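Long-range contact in putative hydrolase (Agrobacterium vitis, PDB 3LLC), which probably hydrolyses ester or thioester bonds as an alpha/beta hydrolase, perhaps removing fatty acyl groups from proteins: residues 117-129 / 193-206. Numbering follows the deposited sequence. Where two conformers were deposited one is given.
Sequences GWIALRLIQELKA and GRANRVMAGMIDTG. With EDO (1,2-ethanediol), chain C; EDO (1,2-ethanediol), chain D.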
# COMPACT_ATOMS: atom_id res chain seq x y z
N GLY A 117 -0.64 2.33 1.50
CA GLY A 117 0.02 3.54 2.01
C GLY A 117 0.73 3.33 3.33
O GLY A 117 1.83 3.86 3.56
N TRP A 118 0.12 2.52 4.21
CA TRP A 118 0.78 2.12 5.48
C TRP A 118 2.01 1.29 5.16
O TRP A 118 3.10 1.52 5.72
CB TRP A 118 -0.21 1.27 6.34
CG TRP A 118 0.19 0.95 7.77
CD1 TRP A 118 1.35 1.27 8.40
CD2 TRP A 118 -0.63 0.28 8.74
NE1 TRP A 118 1.31 0.80 9.72
CE2 TRP A 118 0.11 0.19 9.94
CE3 TRP A 118 -1.91 -0.28 8.70
CZ2 TRP A 118 -0.41 -0.41 11.10
CZ3 TRP A 118 -2.41 -0.88 9.83
CH2 TRP A 118 -1.67 -0.94 11.02
N ILE A 119 1.84 0.31 4.27
CA ILE A 119 2.96 -0.57 3.93
C ILE A 119 4.08 0.24 3.24
O ILE A 119 5.26 0.02 3.53
CB ILE A 119 2.48 -1.83 3.14
CG1 ILE A 119 1.53 -2.67 4.03
CG2 ILE A 119 3.67 -2.70 2.66
CD1 ILE A 119 0.82 -3.79 3.29
N ALA A 120 3.73 1.21 2.39
CA ALA A 120 4.74 2.10 1.76
C ALA A 120 5.58 2.84 2.79
O ALA A 120 6.82 2.92 2.65
CB ALA A 120 4.07 3.12 0.80
N LEU A 121 4.92 3.38 3.82
CA LEU A 121 5.62 4.12 4.91
C LEU A 121 6.55 3.20 5.71
O LEU A 121 7.70 3.57 6.01
CB LEU A 121 4.57 4.82 5.80
CG LEU A 121 3.78 5.96 5.14
CD1 LEU A 121 2.49 6.35 5.89
CD2 LEU A 121 4.72 7.15 5.00
N ARG A 122 6.09 1.99 6.04
CA ARG A 122 6.96 0.99 6.70
C ARG A 122 8.13 0.57 5.78
O ARG A 122 9.27 0.37 6.25
CB ARG A 122 6.17 -0.27 7.13
CG ARG A 122 5.25 -0.04 8.38
CD ARG A 122 6.05 0.07 9.70
NE ARG A 122 6.80 -1.14 9.99
CZ ARG A 122 8.13 -1.23 10.08
NH1 ARG A 122 8.92 -0.17 9.96
NH2 ARG A 122 8.67 -2.40 10.33
N LEU A 123 7.86 0.42 4.49
CA LEU A 123 8.90 -0.03 3.53
C LEU A 123 10.04 0.95 3.47
O LEU A 123 11.21 0.55 3.51
CB LEU A 123 8.27 -0.21 2.13
CG LEU A 123 9.04 -0.81 0.95
CD1 LEU A 123 9.66 -2.10 1.36
CD2 LEU A 123 8.06 -1.04 -0.22
N ILE A 124 9.73 2.24 3.42
CA ILE A 124 10.82 3.25 3.40
C ILE A 124 11.67 3.21 4.68
O ILE A 124 12.91 3.31 4.62
CB ILE A 124 10.29 4.69 3.02
CG1 ILE A 124 11.44 5.66 2.73
CG2 ILE A 124 9.42 5.34 4.11
CD1 ILE A 124 12.03 5.45 1.38
N GLN A 125 11.01 2.98 5.82
CA GLN A 125 11.72 2.79 7.10
C GLN A 125 12.65 1.58 7.08
O GLN A 125 13.79 1.67 7.54
CB GLN A 125 10.75 2.69 8.32
CG GLN A 125 9.95 3.97 8.54
CD GLN A 125 8.94 3.87 9.70
OE1 GLN A 125 8.41 2.78 10.00
NE2 GLN A 125 8.73 4.99 10.40
N GLU A 126 12.19 0.47 6.50
CA GLU A 126 13.00 -0.77 6.42
C GLU A 126 14.21 -0.56 5.49
O GLU A 126 15.31 -0.99 5.79
CB GLU A 126 12.16 -1.96 5.89
CG GLU A 126 11.02 -2.44 6.82
CD GLU A 126 11.46 -3.47 7.89
OE1 GLU A 126 11.56 -4.68 7.57
OE2 GLU A 126 11.65 -3.07 9.07
N LEU A 127 13.98 0.10 4.35
CA LEU A 127 15.12 0.39 3.43
C LEU A 127 16.13 1.34 4.06
O LEU A 127 17.35 1.10 4.00
CB LEU A 127 14.60 0.95 2.10
CG LEU A 127 13.74 -0.02 1.27
CD1 LEU A 127 13.08 0.70 0.07
CD2 LEU A 127 14.54 -1.22 0.80
N LYS A 128 15.66 2.40 4.71
CA LYS A 128 16.60 3.35 5.39
C LYS A 128 17.37 2.68 6.53
O LYS A 128 18.51 3.06 6.81
CB LYS A 128 15.89 4.67 5.82
CG LYS A 128 15.51 5.55 4.57
CD LYS A 128 14.63 6.83 4.81
CE LYS A 128 15.43 8.02 5.39
NZ LYS A 128 16.60 8.42 4.55
N ALA A 129 16.81 1.65 7.17
CA ALA A 129 17.54 0.92 8.24
C ALA A 129 18.68 0.03 7.73
O ALA A 129 19.51 -0.42 8.52
CB ALA A 129 16.56 0.08 9.10
N GLY A 193 -0.87 -4.89 14.11
CA GLY A 193 -0.97 -3.54 13.64
C GLY A 193 -0.24 -2.56 14.58
O GLY A 193 0.34 -1.58 14.11
N ARG A 194 -0.23 -2.86 15.87
CA ARG A 194 0.48 -2.03 16.85
C ARG A 194 2.02 -2.19 16.73
O ARG A 194 2.77 -1.22 16.98
CB ARG A 194 -0.01 -2.27 18.29
CG ARG A 194 -1.27 -1.43 18.61
CD ARG A 194 -1.91 -1.83 19.96
NE ARG A 194 -3.02 -0.92 20.28
CZ ARG A 194 -2.90 0.24 20.94
NH1 ARG A 194 -1.73 0.65 21.40
NH2 ARG A 194 -3.99 0.98 21.17
N ALA A 195 2.46 -3.39 16.35
CA ALA A 195 3.89 -3.62 16.04
C ALA A 195 4.35 -2.73 14.89
O ALA A 195 5.50 -2.36 14.84
CB ALA A 195 4.18 -5.11 15.73
N ASN A 196 3.46 -2.35 13.98
CA ASN A 196 3.77 -1.53 12.81
C ASN A 196 3.29 -0.06 12.86
O ASN A 196 3.22 0.64 11.83
CB ASN A 196 3.20 -2.23 11.57
CG ASN A 196 3.94 -3.50 11.22
OD1 ASN A 196 5.00 -3.43 10.58
ND2 ASN A 196 3.41 -4.68 11.63
N ARG A 197 2.96 0.42 14.07
CA ARG A 197 2.40 1.75 14.20
C ARG A 197 3.47 2.77 13.78
O ARG A 197 4.59 2.75 14.31
CB ARG A 197 1.94 1.99 15.64
CG ARG A 197 1.03 3.21 15.84
CD ARG A 197 0.54 3.31 17.29
NE ARG A 197 -0.63 4.18 17.38
CZ ARG A 197 -1.43 4.27 18.44
NH1 ARG A 197 -1.20 3.57 19.54
NH2 ARG A 197 -2.49 5.08 18.38
N VAL A 198 3.11 3.63 12.84
CA VAL A 198 4.06 4.65 12.29
C VAL A 198 3.86 6.09 12.77
O VAL A 198 4.83 6.88 12.74
CB VAL A 198 4.14 4.60 10.72
CG1 VAL A 198 4.65 3.24 10.25
CG2 VAL A 198 2.80 4.95 10.02
N MSE A 199 2.65 6.44 13.24
CA MSE A 199 2.36 7.81 13.67
C MSE A 199 2.44 8.07 15.19
O MSE A 199 1.94 9.08 15.67
CB MSE A 199 1.00 8.29 13.09
CG MSE A 199 0.97 8.29 11.56
SE MSE A 199 -0.65 9.16 10.83
CE MSE A 199 -1.91 7.86 11.58
N ALA A 200 3.07 7.17 15.95
CA ALA A 200 3.35 7.46 17.35
C ALA A 200 4.56 8.42 17.48
O ALA A 200 4.80 8.99 18.54
CB ALA A 200 3.56 6.17 18.22
N GLY A 201 5.31 8.60 16.39
CA GLY A 201 6.36 9.65 16.32
C GLY A 201 6.50 10.21 14.92
O GLY A 201 5.62 10.04 14.11
N MSE A 202 7.60 10.93 14.65
CA MSE A 202 7.84 11.55 13.33
C MSE A 202 8.41 10.55 12.34
O MSE A 202 9.21 9.69 12.70
CB MSE A 202 8.79 12.77 13.48
CG MSE A 202 8.29 13.83 14.45
SE MSE A 202 6.59 14.60 13.78
CE MSE A 202 7.27 15.27 12.02
N ILE A 203 7.96 10.61 11.09
CA ILE A 203 8.38 9.68 10.01
C ILE A 203 9.41 10.40 9.08
O ILE A 203 9.11 11.48 8.58
CB ILE A 203 7.18 9.26 9.17
CG1 ILE A 203 6.14 8.54 10.05
CG2 ILE A 203 7.61 8.40 7.95
CD1 ILE A 203 4.74 8.36 9.36
N ASP A 204 10.61 9.83 8.92
CA ASP A 204 11.69 10.34 8.05
C ASP A 204 11.60 9.66 6.66
O ASP A 204 11.96 8.49 6.54
CB ASP A 204 13.03 9.98 8.74
CG ASP A 204 14.28 10.43 7.97
OD1 ASP A 204 14.18 11.17 6.97
OD2 ASP A 204 15.38 10.04 8.41
N THR A 205 11.17 10.36 5.61
CA THR A 205 11.07 9.70 4.27
C THR A 205 12.30 9.87 3.36
O THR A 205 12.60 8.99 2.54
CB THR A 205 9.88 10.24 3.47
OG1 THR A 205 10.04 11.65 3.35
CG2 THR A 205 8.55 9.88 4.19
N GLY A 206 12.93 11.03 3.44
CA GLY A 206 14.02 11.41 2.53
C GLY A 206 13.65 11.66 1.06
O GLY A 206 14.53 11.69 0.21
C1 EDO C . 8.63 6.67 14.47
O1 EDO C . 7.55 6.66 15.40
C2 EDO C . 8.05 7.02 13.12
O2 EDO C . 7.35 5.88 12.67
C1 EDO D . 7.21 0.38 13.71
O1 EDO D . 8.12 -0.74 13.63
C2 EDO D . 7.54 1.43 12.67
O2 EDO D . 7.80 2.70 13.27
O HOH W 1 7.29 -5.07 10.57
O HOH W 2 10.87 7.10 10.08
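Asn196 takes two direct hydrogen bonds from the helix, one on its backbone and one on its side chain. Trp118 NE1 reaches Asn196 O at 2.9 Å; the acceptor lies in the indole plane, whereas the donor stands above the carbonyl plane. CG of Trp118 is anti to its N (chi1 -171°), which turns the indole edge to this loop. Gly193 O meets the same edge, 3.3 Å from Trp118 CZ2.

Arg122 NE gives a nearly straight 3.0 Å bond to a lone pair of Asn196 OD1. Water 1 joins Arg122 NH2 to the same oxygen. Within the helix, NH1 binds Gln125 OE1. Asn196 OD1, Gln125 OE1 and water 1 all lie near the guanidinium plane and hold the group in its rotation. An ethanediol, probably from the crystallisation liquor, covers one guanidinium face. A second ethanediol links Gln125 NE2 to Val198 O, and water 2 links NE2 to Asp204 N.

Apolar contacts fill the middle. Val198 CG1 packs on Arg122 CD at 3.5 Å, and CG2 faces Leu121 CD1. Ile203 CG2 meets Leu121 CD2 at 4.3 Å.

Further along, Ile124 CG1 makes a van der Waals contact with Thr205 O at 3.5 Å. Lys128 crosses Asp204 with its CE near the carboxylate. In one of two Asp204 conformers, the opposite charges of NZ and OD2 lie 4.4 Å apart, without a salt bridge.

Helix 115-128 follows the probable nucleophile elbow of this alpha/beta hydrolase. The loop after helix 187-195 runs along it towards strand 209-214. Strand 136-143 packs against Leu121 and Ile124, helix 89-103 adjoins Trp118 and Arg122, and helix 222-230 touches Leu121 and Met199.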